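Local structure of alcohol dehydrogenase (Thermus thermophilus, 2EIH) at residues Arg31-Ala36 / Val68-Gly73; Ala38-Asp43 / Phe335-Leu340; Val179-Ile184 / Lys208-Asp213; Ile195-Ser200 / Glu214-Thr219. The protein binds zinc and is probably an NAD-dependent oxidoreductase of the medium-chain alcohol dehydrogenase family, expected to interconvert alcohols and carbonyl compounds. All coordinates share one frame; numbering follows the deposited sequence.

Contact 1: Arg31-Ala36 / Val68-Gly73; sequences RVRLKA and VVDAVG
Arg31 takes hold of Asp70 side-on: NE and NH2 both donate to the one oxygen OD2, each at 2.8 Å. Because both nitrogens meet OD2, the grip is on a single oxygen; it lies 2° out of the guanidinium plane, and the guanidinium and carboxylate planes are 43° apart. The bend at chi3 (74°) swings the guanidinium alongside Asp70 and brings NH2 to 3.7 Å from Ala71 CB, which lies over one face of the group. NH1 is satisfied elsewhere, by Pro23 O and a salt bridge to Glu24. The other carboxylate oxygen, Asp70 OD1, is weakly joined through a water that accepts from Arg33 NE. An alanine in place of Arg31 would probably leave Asp70 OD2 and Glu24 without their cationic partner. Among backbone groups, Arg31 N donates to Ala71 O at 2.8 Å, and Arg31 O receives Asp70 N at 2.9 Å and, weakly, Ala71 N. Arg33 and Val68 exchange a reciprocal pair of bonds. Asp70 and Ala71 both face Arg31, a classic beta bulge in the antiparallel pairing of strands 29-38 and 64-72, part of the GroES-like domain of zinc-containing alcohol dehydrogenases.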
loop_
_atom_site.group_PDB
_atom_site.type_symbol
_atom_site.label_atom_id
_atom_site.label_comp_id
_atom_site.label_asym_id
_atom_site.label_seq_id
_atom_site.Cartn_x
_atom_site.Cartn_y
_atom_site.Cartn_z
ATOM N N ARG A 31 -30.195 15.738 18.502
ATOM C CA ARG A 31 -29.809 16.324 19.777
ATOM C C ARG A 31 -29.591 15.194 20.760
ATOM O O ARG A 31 -30.456 14.340 20.949
ATOM C CB ARG A 31 -30.894 17.261 20.316
ATOM C CG ARG A 31 -30.592 17.837 21.704
ATOM C CD ARG A 31 -31.587 18.915 22.093
ATOM N NE ARG A 31 -32.897 18.384 22.445
ATOM C CZ ARG A 31 -34.044 18.946 22.080
ATOM N NH1 ARG A 31 -34.041 20.050 21.345
ATOM N NH2 ARG A 31 -35.196 18.410 22.453
ATOM N N VAL A 32 -28.431 15.194 21.393
ATOM C CA VAL A 32 -28.111 14.152 22.343
ATOM C C VAL A 32 -28.176 14.678 23.770
ATOM O O VAL A 32 -27.721 15.784 24.054
ATOM C CB VAL A 32 -26.695 13.607 22.066
ATOM C CG1 VAL A 32 -26.320 12.571 23.105
ATOM C CG2 VAL A 32 -26.641 13.014 20.667
ATOM N N ARG A 33 -28.768 13.898 24.666
ATOM C CA ARG A 33 -28.808 14.288 26.063
ATOM C C ARG A 33 -27.555 13.605 26.607
ATOM O O ARG A 33 -27.489 12.372 26.673
ATOM C CB ARG A 33 -30.057 13.739 26.731
ATOM C CG ARG A 33 -30.328 14.307 28.105
ATOM C CD ARG A 33 -31.713 13.906 28.564
ATOM N NE ARG A 33 -31.808 12.478 28.871
ATOM C CZ ARG A 33 -31.267 11.924 29.954
ATOM N NH1 ARG A 33 -30.596 12.682 30.824
ATOM N NH2 ARG A 33 -31.397 10.625 30.179
ATOM N N LEU A 34 -26.555 14.410 26.958
ATOM C CA LEU A 34 -25.269 13.911 27.456
ATOM C C LEU A 34 -25.289 13.301 28.860
ATOM O O LEU A 34 -26.053 13.715 29.726
ATOM C CB LEU A 34 -24.238 15.041 27.405
ATOM C CG LEU A 34 -23.891 15.511 25.988
ATOM C CD1 LEU A 34 -23.319 16.916 25.999
ATOM C CD2 LEU A 34 -22.921 14.531 25.362
ATOM N N LYS A 35 -24.429 12.312 29.064
ATOM C CA LYS A 35 -24.303 11.633 30.341
ATOM C C LYS A 35 -22.892 11.847 30.884
ATOM O O LYS A 35 -22.670 11.957 32.092
ATOM C CB LYS A 35 -24.569 10.126 30.175
ATOM C CG LYS A 35 -26.048 9.713 30.038
ATOM C CD LYS A 35 -26.888 10.255 31.192
ATOM C CE LYS A 35 -28.287 9.633 31.281
ATOM N NZ LYS A 35 -28.323 8.324 32.005
ATOM N N ALA A 36 -21.941 11.912 29.968
ATOM C CA ALA A 36 -20.560 12.106 30.331
ATOM C C ALA A 36 -19.819 12.833 29.222
ATOM O O ALA A 36 -20.084 12.621 28.037
ATOM C CB ALA A 36 -19.902 10.753 30.601
ATOM N N VAL A 68 -27.674 9.734 25.549
ATOM C CA VAL A 68 -28.862 9.110 25.001
ATOM C C VAL A 68 -29.520 10.046 24.007
ATOM O O VAL A 68 -29.548 11.255 24.224
ATOM C CB VAL A 68 -29.870 8.800 26.125
ATOM C CG1 VAL A 68 -31.060 8.058 25.563
ATOM C CG2 VAL A 68 -29.186 7.986 27.231
ATOM N N VAL A 69 -30.046 9.496 22.917
ATOM C CA VAL A 69 -30.717 10.323 21.915
ATOM C C VAL A 69 -31.922 11.013 22.547
ATOM O O VAL A 69 -32.778 10.356 23.145
ATOM C CB VAL A 69 -31.235 9.497 20.724
ATOM C CG1 VAL A 69 -32.036 10.400 19.790
ATOM C CG2 VAL A 69 -30.077 8.853 19.984
ATOM N N ASP A 70 -31.992 12.335 22.417
ATOM C CA ASP A 70 -33.109 13.077 22.989
ATOM C C ASP A 70 -34.171 13.340 21.939
ATOM O O ASP A 70 -35.336 12.994 22.116
ATOM C CB ASP A 70 -32.642 14.409 23.561
ATOM C CG ASP A 70 -33.755 15.149 24.270
ATOM O OD1 ASP A 70 -34.243 14.650 25.310
ATOM O OD2 ASP A 70 -34.146 16.229 23.780
ATOM N N ALA A 71 -33.761 13.953 20.841
ATOM C CA ALA A 71 -34.681 14.271 19.768
ATOM C C ALA A 71 -33.898 14.265 18.472
ATOM O O ALA A 71 -32.686 14.495 18.472
ATOM C CB ALA A 71 -35.310 15.642 20.002
ATOM N N VAL A 72 -34.582 14.000 17.367
ATOM C CA VAL A 72 -33.918 13.971 16.073
ATOM C C VAL A 72 -34.615 14.891 15.095
ATOM O O VAL A 72 -35.825 15.089 15.173
ATOM C CB VAL A 72 -33.907 12.552 15.482
ATOM C CG1 VAL A 72 -33.124 11.609 16.392
ATOM C CG2 VAL A 72 -35.326 12.051 15.305
ATOM N N GLY A 73 -33.839 15.453 14.174
ATOM C CA GLY A 73 -34.392 16.351 13.179
ATOM C C GLY A 73 -35.509 15.710 12.377
ATOM O O GLY A 73 -35.821 14.537 12.574
HETATM O O HOH W 1 -33.777 11.839 27.191
#

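Contact 2: Ala38-Asp43 / Phe335-Leu340; sequences ALNHLD and FGKVVL
Leu39 meets Val338 and Leu340 with its two methyl branches divided between them. On the apolar side, Leu39 CD1 abuts Leu340 CD1 at 3.2 Å, the side chains crossing at about a right angle, while Leu39 CD2 reaches Val338 CG1 at 3.4 Å. Both separations are shorter than usual carbon contacts, evidence of a tight fit. Replacing Leu39 by an alanine would probably open a gap beside Val338 and Leu340, whose methyl groups would lose these neighbours. Ala38 CB adds a looser contact, 4.3 Å from Val339 CG2. The direct backbone bond runs from Leu39 N to Val338 O at 2.9 Å, with a C=O...N angle of 175°. The return link is made by a water, which donates to Leu39 O at 2.6 Å and accepts from Val338 N at 3.0 Å. As for the charged side chain, Lys337 bends at chi2 (77°) and then runs extended, passing Ala38 CB and bringing CE to 3.5 Å from Leu39 O. Ala38 and Val339 form an antiparallel non-hydrogen-bonded pair, after which the chain leaves the sheet for helix 41-48. A water replacing one of the two Leu39-Val338 backbone bonds is characteristic of the end of an antiparallel pairing, here of strands 29-38 and 337-341.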
loop_
_atom_site.group_PDB
_atom_site.type_symbol
_atom_site.label_atom_id
_atom_site.label_comp_id
_atom_site.label_asym_id
_atom_site.label_seq_id
_atom_site.Cartn_x
_atom_site.Cartn_y
_atom_site.Cartn_z
ATOM N N ALA A 38 -15.855 13.675 28.211
ATOM C CA ALA A 38 -14.470 13.389 28.528
ATOM C C ALA A 38 -13.646 14.619 28.223
ATOM O O ALA A 38 -13.921 15.339 27.267
ATOM C CB ALA A 38 -13.968 12.202 27.705
ATOM N N LEU A 39 -12.632 14.850 29.049
ATOM C CA LEU A 39 -11.746 15.999 28.911
ATOM C C LEU A 39 -10.529 15.712 28.042
ATOM O O LEU A 39 -9.872 14.690 28.205
ATOM C CB LEU A 39 -11.265 16.444 30.294
ATOM C CG LEU A 39 -12.062 17.451 31.123
ATOM C CD1 LEU A 39 -13.516 17.055 31.269
ATOM C CD2 LEU A 39 -11.387 17.571 32.498
ATOM N N ASN A 40 -10.225 16.623 27.124
ATOM C CA ASN A 40 -9.058 16.484 26.251
ATOM C C ASN A 40 -8.141 17.709 26.354
ATOM O O ASN A 40 -8.588 18.800 26.702
ATOM C CB ASN A 40 -9.510 16.260 24.809
ATOM C CG ASN A 40 -10.004 14.858 24.581
ATOM O OD1 ASN A 40 -11.200 14.613 24.450
ATOM N ND2 ASN A 40 -9.075 13.917 24.541
ATOM N N HIS A 41 -6.861 17.531 26.054
ATOM C CA HIS A 41 -5.920 18.639 26.154
ATOM C C HIS A 41 -6.309 19.791 25.232
ATOM O O HIS A 41 -5.939 20.952 25.456
ATOM C CB HIS A 41 -4.495 18.151 25.868
ATOM C CG HIS A 41 -3.947 17.257 26.938
ATOM N ND1 HIS A 41 -3.588 17.721 28.184
ATOM C CD2 HIS A 41 -3.742 15.919 26.961
ATOM C CE1 HIS A 41 -3.188 16.709 28.932
ATOM N NE2 HIS A 41 -3.273 15.601 28.214
ATOM N N LEU A 42 -7.079 19.451 24.208
ATOM C CA LEU A 42 -7.575 20.423 23.252
ATOM C C LEU A 42 -8.478 21.444 23.954
ATOM O O LEU A 42 -8.431 22.641 23.646
ATOM C CB LEU A 42 -8.355 19.704 22.148
ATOM C CG LEU A 42 -9.043 20.561 21.087
ATOM C CD1 LEU A 42 -8.065 21.585 20.512
ATOM C CD2 LEU A 42 -9.581 19.652 20.002
ATOM N N ASP A 43 -9.302 20.979 24.892
ATOM C CA ASP A 43 -10.184 21.889 25.608
ATOM C C ASP A 43 -9.331 22.920 26.350
ATOM O O ASP A 43 -9.754 24.057 26.527
ATOM C CB ASP A 43 -11.056 21.156 26.641
ATOM C CG ASP A 43 -11.722 19.899 26.092
ATOM O OD1 ASP A 43 -11.760 19.703 24.864
ATOM O OD2 ASP A 43 -12.214 19.100 26.914
ATOM N N PHE A 335 -3.661 8.913 35.817
ATOM C CA PHE A 335 -3.412 7.879 34.814
ATOM C C PHE A 335 -4.768 7.549 34.197
ATOM O O PHE A 335 -5.641 6.972 34.860
ATOM C CB PHE A 335 -2.835 6.616 35.462
ATOM C CG PHE A 335 -2.381 5.573 34.473
ATOM C CD1 PHE A 335 -1.046 5.513 34.063
ATOM C CD2 PHE A 335 -3.290 4.658 33.936
ATOM C CE1 PHE A 335 -0.623 4.559 33.135
ATOM C CE2 PHE A 335 -2.875 3.704 33.006
ATOM C CZ PHE A 335 -1.535 3.652 32.602
ATOM N N GLY A 336 -4.947 7.917 32.933
ATOM C CA GLY A 336 -6.209 7.653 32.277
ATOM C C GLY A 336 -7.008 8.914 31.997
ATOM O O GLY A 336 -6.544 10.033 32.224
ATOM N N LYS A 337 -8.230 8.723 31.517
ATOM C CA LYS A 337 -9.117 9.820 31.145
ATOM C C LYS A 337 -9.810 10.510 32.330
ATOM O O LYS A 337 -10.139 9.876 33.333
ATOM C CB LYS A 337 -10.181 9.280 30.180
ATOM C CG LYS A 337 -10.655 10.262 29.107
ATOM C CD LYS A 337 -9.631 10.394 27.981
ATOM C CE LYS A 337 -10.067 11.416 26.947
ATOM N NZ LYS A 337 -9.084 11.504 25.836
ATOM N N VAL A 338 -10.008 11.818 32.204
ATOM C CA VAL A 338 -10.706 12.605 33.211
ATOM C C VAL A 338 -12.063 12.815 32.554
ATOM O O VAL A 338 -12.158 13.438 31.496
ATOM C CB VAL A 338 -10.025 13.976 33.459
ATOM C CG1 VAL A 338 -10.849 14.809 34.426
ATOM C CG2 VAL A 338 -8.639 13.755 34.018
ATOM N N VAL A 339 -13.104 12.264 33.171
ATOM C CA VAL A 339 -14.448 12.355 32.639
ATOM C C VAL A 339 -15.423 13.091 33.522
ATOM O O VAL A 339 -15.552 12.808 34.714
ATOM C CB VAL A 339 -15.055 10.955 32.370
ATOM C CG1 VAL A 339 -16.416 11.111 31.700
ATOM C CG2 VAL A 339 -14.124 10.131 31.511
ATOM N N LEU A 340 -16.127 14.020 32.897
ATOM C CA LEU A 340 -17.144 14.818 33.553
ATOM C C LEU A 340 -18.466 14.072 33.441
ATOM O O LEU A 340 -18.792 13.514 32.394
ATOM C CB LEU A 340 -17.271 16.165 32.839
ATOM C CG LEU A 340 -16.595 17.417 33.407
ATOM C CD1 LEU A 340 -15.232 17.091 34.006
ATOM C CD2 LEU A 340 -16.489 18.459 32.303
HETATM O O HOH W 2 -8.639 13.139 29.892
#

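Contact 3: Val179-Ile184 / Lys208-Asp213; sequences VSVAAI and KALGAD
Ile184 lays its CG2 methyl against the backbone between Leu210 and Ala212, overlapping the turn that follows helix 201-210. The two segments belong to the Rossmann-type nucleotide-binding fold of the zinc-binding dehydrogenase family: Ile184 of helix 180-189 and Ala212, in the turn after helix 201-210, both pack against Ala196 of strand 193-198. CG2 lies anti to the backbone N of Ile184, with CG1 beside that nitrogen (chi1 -66°), and this rotation presents the branch methyl to the turn. It approaches Ala212 N to 3.7 Å, Gly211 C to 4.2 Å and Ala212 CB to 4.2 Å. The contact is therefore made as much with main-chain atoms as with side chains, and no hydrogen bond crosses between the segments.

The turn itself is a Schellman motif. Gly211 leaves the helix with phi at 129°, and a side chain at these backbone angles would be jammed against the carbonyl oxygen of Leu210, which accounts for glycine here. Gly211 N bonds back to Lys208 O at 2.9 Å, tying the turn to the last turn of the helix. Beyond it, Asp213 OD2 accepts from Val194 N and forms a salt bridge with Lys188, tying the exit from the turn to strand 193-198 and to the end of helix 180-189.

A second apolar contact lies one helical turn before Ile184. Val181 and Leu210 approach at a slant, and Phe335 touches Val181 as well. Leu210 CD2 is the branch used: it comes to 3.9 Å from Val181 CG1 and 4.2 Å from Val181 CG2, fitting against both valine methyls.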
loop_
_atom_site.group_PDB
_atom_site.type_symbol
_atom_site.label_atom_id
_atom_site.label_comp_id
_atom_site.label_asym_id
_atom_site.label_seq_id
_atom_site.Cartn_x
_atom_site.Cartn_y
_atom_site.Cartn_z
ATOM N N VAL A 179 -2.486 9.597 24.391
ATOM C CA VAL A 179 -2.960 8.453 23.633
ATOM C C VAL A 179 -2.237 7.145 23.935
ATOM O O VAL A 179 -2.495 6.139 23.288
ATOM C CB VAL A 179 -2.846 8.738 22.126
ATOM C CG1 VAL A 179 -3.831 9.833 21.737
ATOM C CG2 VAL A 179 -1.425 9.175 21.788
ATOM N N SER A 180 -1.343 7.159 24.917
ATOM C CA SER A 180 -0.586 5.956 25.257
ATOM C C SER A 180 -1.477 4.774 25.662
ATOM O O SER A 180 -1.268 3.651 25.202
ATOM C CB SER A 180 0.411 6.246 26.377
ATOM O OG SER A 180 -0.213 6.769 27.521
ATOM N N VAL A 181 -2.470 5.025 26.516
ATOM C CA VAL A 181 -3.369 3.979 26.968
ATOM C C VAL A 181 -3.967 3.243 25.777
ATOM O O VAL A 181 -3.973 2.001 25.735
ATOM C CB VAL A 181 -4.499 4.565 27.846
ATOM C CG1 VAL A 181 -5.621 3.557 28.011
ATOM C CG2 VAL A 181 -3.937 4.942 29.209
ATOM N N ALA A 182 -4.478 3.999 24.811
ATOM C CA ALA A 182 -5.075 3.399 23.614
ATOM C C ALA A 182 -4.017 2.787 22.679
ATOM O O ALA A 182 -4.241 1.732 22.091
ATOM C CB ALA A 182 -5.898 4.462 22.861
ATOM N N ALA A 183 -2.873 3.454 22.555
ATOM C CA ALA A 183 -1.797 2.987 21.685
ATOM C C ALA A 183 -1.187 1.666 22.124
ATOM O O ALA A 183 -0.790 0.844 21.298
ATOM C CB ALA A 183 -0.706 4.040 21.579
ATOM N N ILE A 184 -1.093 1.453 23.424
ATOM C CA ILE A 184 -0.523 0.208 23.909
ATOM C C ILE A 184 -1.428 -0.964 23.522
ATOM O O ILE A 184 -0.947 -1.998 23.043
ATOM C CB ILE A 184 -0.312 0.288 25.438
ATOM C CG1 ILE A 184 0.764 1.348 25.715
ATOM C CG2 ILE A 184 0.103 -1.071 25.991
ATOM C CD1 ILE A 184 1.006 1.654 27.159
ATOM N N LYS A 208 1.962 -2.568 32.032
ATOM C CA LYS A 208 1.959 -4.014 31.804
ATOM C C LYS A 208 0.566 -4.598 31.932
ATOM O O LYS A 208 0.198 -5.501 31.190
ATOM C CB LYS A 208 2.914 -4.726 32.767
ATOM C CG LYS A 208 4.365 -4.436 32.474
ATOM C CD LYS A 208 5.313 -5.446 33.091
ATOM C CE LYS A 208 6.715 -5.245 32.508
ATOM N NZ LYS A 208 7.752 -6.216 32.977
ATOM N N ALA A 209 -0.216 -4.064 32.862
ATOM C CA ALA A 209 -1.571 -4.548 33.078
ATOM C C ALA A 209 -2.410 -4.314 31.830
ATOM O O ALA A 209 -3.408 -4.996 31.599
ATOM C CB ALA A 209 -2.188 -3.833 34.267
ATOM N N LEU A 210 -1.991 -3.343 31.026
ATOM C CA LEU A 210 -2.697 -3.000 29.793
ATOM C C LEU A 210 -2.221 -3.820 28.591
ATOM O O LEU A 210 -2.879 -3.844 27.542
ATOM C CB LEU A 210 -2.528 -1.507 29.508
ATOM C CG LEU A 210 -3.792 -0.644 29.567
ATOM C CD1 LEU A 210 -4.610 -0.964 30.803
ATOM C CD2 LEU A 210 -3.382 0.822 29.548
ATOM N N GLY A 211 -1.081 -4.488 28.740
ATOM C CA GLY A 211 -0.560 -5.301 27.653
ATOM C C GLY A 211 0.894 -5.020 27.328
ATOM O O GLY A 211 1.507 -5.734 26.535
ATOM N N ALA A 212 1.450 -3.974 27.929
ATOM C CA ALA A 212 2.849 -3.632 27.693
ATOM C C ALA A 212 3.736 -4.817 28.093
ATOM O O ALA A 212 3.753 -5.240 29.256
ATOM C CB ALA A 212 3.227 -2.396 28.492
ATOM N N ASP A 213 4.471 -5.347 27.124
ATOM C CA ASP A 213 5.343 -6.483 27.371
ATOM C C ASP A 213 6.601 -6.121 28.161
ATOM O O ASP A 213 7.121 -6.932 28.921
ATOM C CB ASP A 213 5.751 -7.119 26.041
ATOM C CG ASP A 213 4.562 -7.542 25.217
ATOM O OD1 ASP A 213 3.817 -8.435 25.671
ATOM O OD2 ASP A 213 4.363 -6.974 24.120
#

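Contact 4: Ile195-Ser200 / Glu214-Thr219; sequences IATAGS and ETVNYT
A beta-alpha-beta unit brings these segments together: strand 193-198, helix 201-210 and strand 214-217, the last being the outermost strand, within this chain, of the parallel Rossmann sheet. Ile195 to Ala198 pair in order with Glu214 to Asn217, and the short strand axes lie 28° apart. The backbone ladder steps from Ala196 N to Glu214 O (2.8 Å), from Val216 N to Ala196 O (3.0 Å) and from Ala198 N to Val216 O (3.2 Å). Its last rung, Tyr218 N to Ala198 O, is weak.

On the face bearing Ile195 and Thr197, Thr197 and Val216 lie side by side, with Thr197 CG2 3.7 Å from Val216 CB. Helix 223-230 packs on Val216 through Trp223 and Leu230. The opposite face carries Ala196, Thr215 and Ala198, with Leu204 of the connecting helix against the last two.

Past the strand ends, Tyr218 folds back over the neighbouring strand. With CG between the backbone N and the carbonyl carbon (chi1 53°), the ring lies over the backbone of Ala198, whose C sits 3.3 Å above the ring plane, offset toward the rim. Thr197 OG1 meets the ring edge in its plane, 3.5 Å from CD2. Asn217 ND2 adds a weak bond to Gly199 O.

The chemistry therefore changes along the contact: regular peptide hydrogen bonds hold the strands together, but at their C-terminal ends the ladder weakens, and aromatic packing on a peptide, helped by a weak amide bond, continues the association.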
loop_
_atom_site.group_PDB
_atom_site.type_symbol
_atom_site.label_atom_id
_atom_site.label_comp_id
_atom_site.label_asym_id
_atom_site.label_seq_id
_atom_site.Cartn_x
_atom_site.Cartn_y
_atom_site.Cartn_z
ATOM N N ILE A 195 6.723 -1.985 24.358
ATOM C CA ILE A 195 7.630 -1.559 25.392
ATOM C C ILE A 195 7.071 -0.192 25.759
ATOM O O ILE A 195 6.991 0.685 24.904
ATOM C CB ILE A 195 9.077 -1.397 24.867
ATOM C CG1 ILE A 195 9.578 -2.697 24.261
ATOM C CG2 ILE A 195 9.986 -0.988 25.988
ATOM C CD1 ILE A 195 9.065 -2.969 22.807
ATOM N N ALA A 196 6.651 -0.009 27.007
ATOM C CA ALA A 196 6.089 1.280 27.418
ATOM C C ALA A 196 6.986 2.010 28.415
ATOM O O ALA A 196 7.616 1.382 29.262
ATOM C CB ALA A 196 4.704 1.068 28.023
ATOM N N THR A 197 7.042 3.332 28.314
ATOM C CA THR A 197 7.857 4.117 29.231
ATOM C C THR A 197 6.986 5.091 30.023
ATOM O O THR A 197 6.000 5.629 29.501
ATOM C CB THR A 197 8.948 4.928 28.493
ATOM O OG1 THR A 197 8.340 5.944 27.686
ATOM C CG2 THR A 197 9.783 4.016 27.607
ATOM N N ALA A 198 7.345 5.298 31.288
ATOM C CA ALA A 198 6.621 6.206 32.172
ATOM C C ALA A 198 7.598 6.752 33.201
ATOM O O ALA A 198 8.754 6.330 33.246
ATOM C CB ALA A 198 5.483 5.477 32.865
ATOM N N GLY A 199 7.132 7.682 34.029
ATOM C CA GLY A 199 7.994 8.276 35.039
ATOM C C GLY A 199 7.973 7.613 36.407
ATOM O O GLY A 199 9.000 7.537 37.073
ATOM N N SER A 200 6.803 7.148 36.831
ATOM C CA SER A 200 6.642 6.494 38.123
ATOM C C SER A 200 6.569 4.985 37.926
ATOM O O SER A 200 6.277 4.518 36.832
ATOM C CB SER A 200 5.351 6.965 38.783
ATOM O OG SER A 200 4.227 6.505 38.056
ATOM N N GLU A 214 7.072 -4.895 27.981
ATOM C CA GLU A 214 8.279 -4.437 28.643
ATOM C C GLU A 214 8.072 -3.002 29.141
ATOM O O GLU A 214 7.257 -2.257 28.595
ATOM C CB GLU A 214 9.437 -4.498 27.640
ATOM C CG GLU A 214 10.650 -5.334 28.054
ATOM C CD GLU A 214 10.301 -6.719 28.574
ATOM O OE1 GLU A 214 9.871 -6.802 29.745
ATOM O OE2 GLU A 214 10.449 -7.716 27.818
ATOM N N THR A 215 8.807 -2.612 30.176
ATOM C CA THR A 215 8.681 -1.266 30.719
ATOM C C THR A 215 10.030 -0.603 30.947
ATOM O O THR A 215 11.007 -1.263 31.285
ATOM C CB THR A 215 7.895 -1.279 32.046
ATOM O OG1 THR A 215 8.401 -2.319 32.892
ATOM C CG2 THR A 215 6.414 -1.520 31.782
ATOM N N VAL A 216 10.076 0.708 30.748
ATOM C CA VAL A 216 11.303 1.468 30.942
ATOM C C VAL A 216 10.979 2.787 31.623
ATOM O O VAL A 216 9.937 3.385 31.370
ATOM C CB VAL A 216 12.006 1.764 29.608
ATOM C CG1 VAL A 216 13.195 2.677 29.840
ATOM C CG2 VAL A 216 12.457 0.466 28.955
ATOM N N ASN A 217 11.881 3.237 32.487
ATOM C CA ASN A 217 11.687 4.484 33.214
ATOM C C ASN A 217 12.567 5.569 32.608
ATOM O O ASN A 217 13.791 5.483 32.667
ATOM C CB ASN A 217 12.050 4.289 34.685
ATOM C CG ASN A 217 11.663 5.477 35.538
ATOM O OD1 ASN A 217 11.875 6.623 35.156
ATOM N ND2 ASN A 217 11.098 5.207 36.707
ATOM N N TYR A 218 11.949 6.596 32.037
ATOM C CA TYR A 218 12.717 7.661 31.414
ATOM C C TYR A 218 13.218 8.730 32.372
ATOM O O TYR A 218 13.633 9.806 31.945
ATOM C CB TYR A 218 11.908 8.300 30.282
ATOM C CG TYR A 218 10.523 8.760 30.668
ATOM C CD1 TYR A 218 10.337 9.824 31.543
ATOM C CD2 TYR A 218 9.394 8.149 30.131
ATOM C CE1 TYR A 218 9.057 10.273 31.868
ATOM C CE2 TYR A 218 8.114 8.589 30.450
ATOM C CZ TYR A 218 7.954 9.652 31.319
ATOM O OH TYR A 218 6.687 10.091 31.628
ATOM N N THR A 219 13.187 8.431 33.667
ATOM C CA THR A 219 13.664 9.375 34.676
ATOM C C THR A 219 15.187 9.273 34.746
ATOM O O THR A 219 15.848 10.120 35.341
ATOM C CB THR A 219 13.108 9.055 36.071
ATOM O OG1 THR A 219 13.263 10.199 36.914
ATOM C CG2 THR A 219 13.869 7.890 36.696
#

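In the fold
Contacts 3 and 4 are the most closely coupled, with centres 11 Å apart: Ala196 CB lies 3.8 Å from both Ile184 CD1 and Ala212 CB, so the helix-turn packing continues directly onto the parallel sheet. Contacts 1 and 2 share strand 29-38 in the other sheet system; although their centres are 21 Å apart, they touch where Ala36 CB meets Val339 CG1 at 3.7 Å. Between the two regions, Phe335 CE2 of contact 2 reaches Val181 CG2 of contact 3 at 4.1 Å. Contacts 1 and 4 lie on opposite sides of the chain centre, about 41 Å between centres. All four lie away from the four-cysteine zinc site formed by Cys93, Cys96, Cys99 and Cys107.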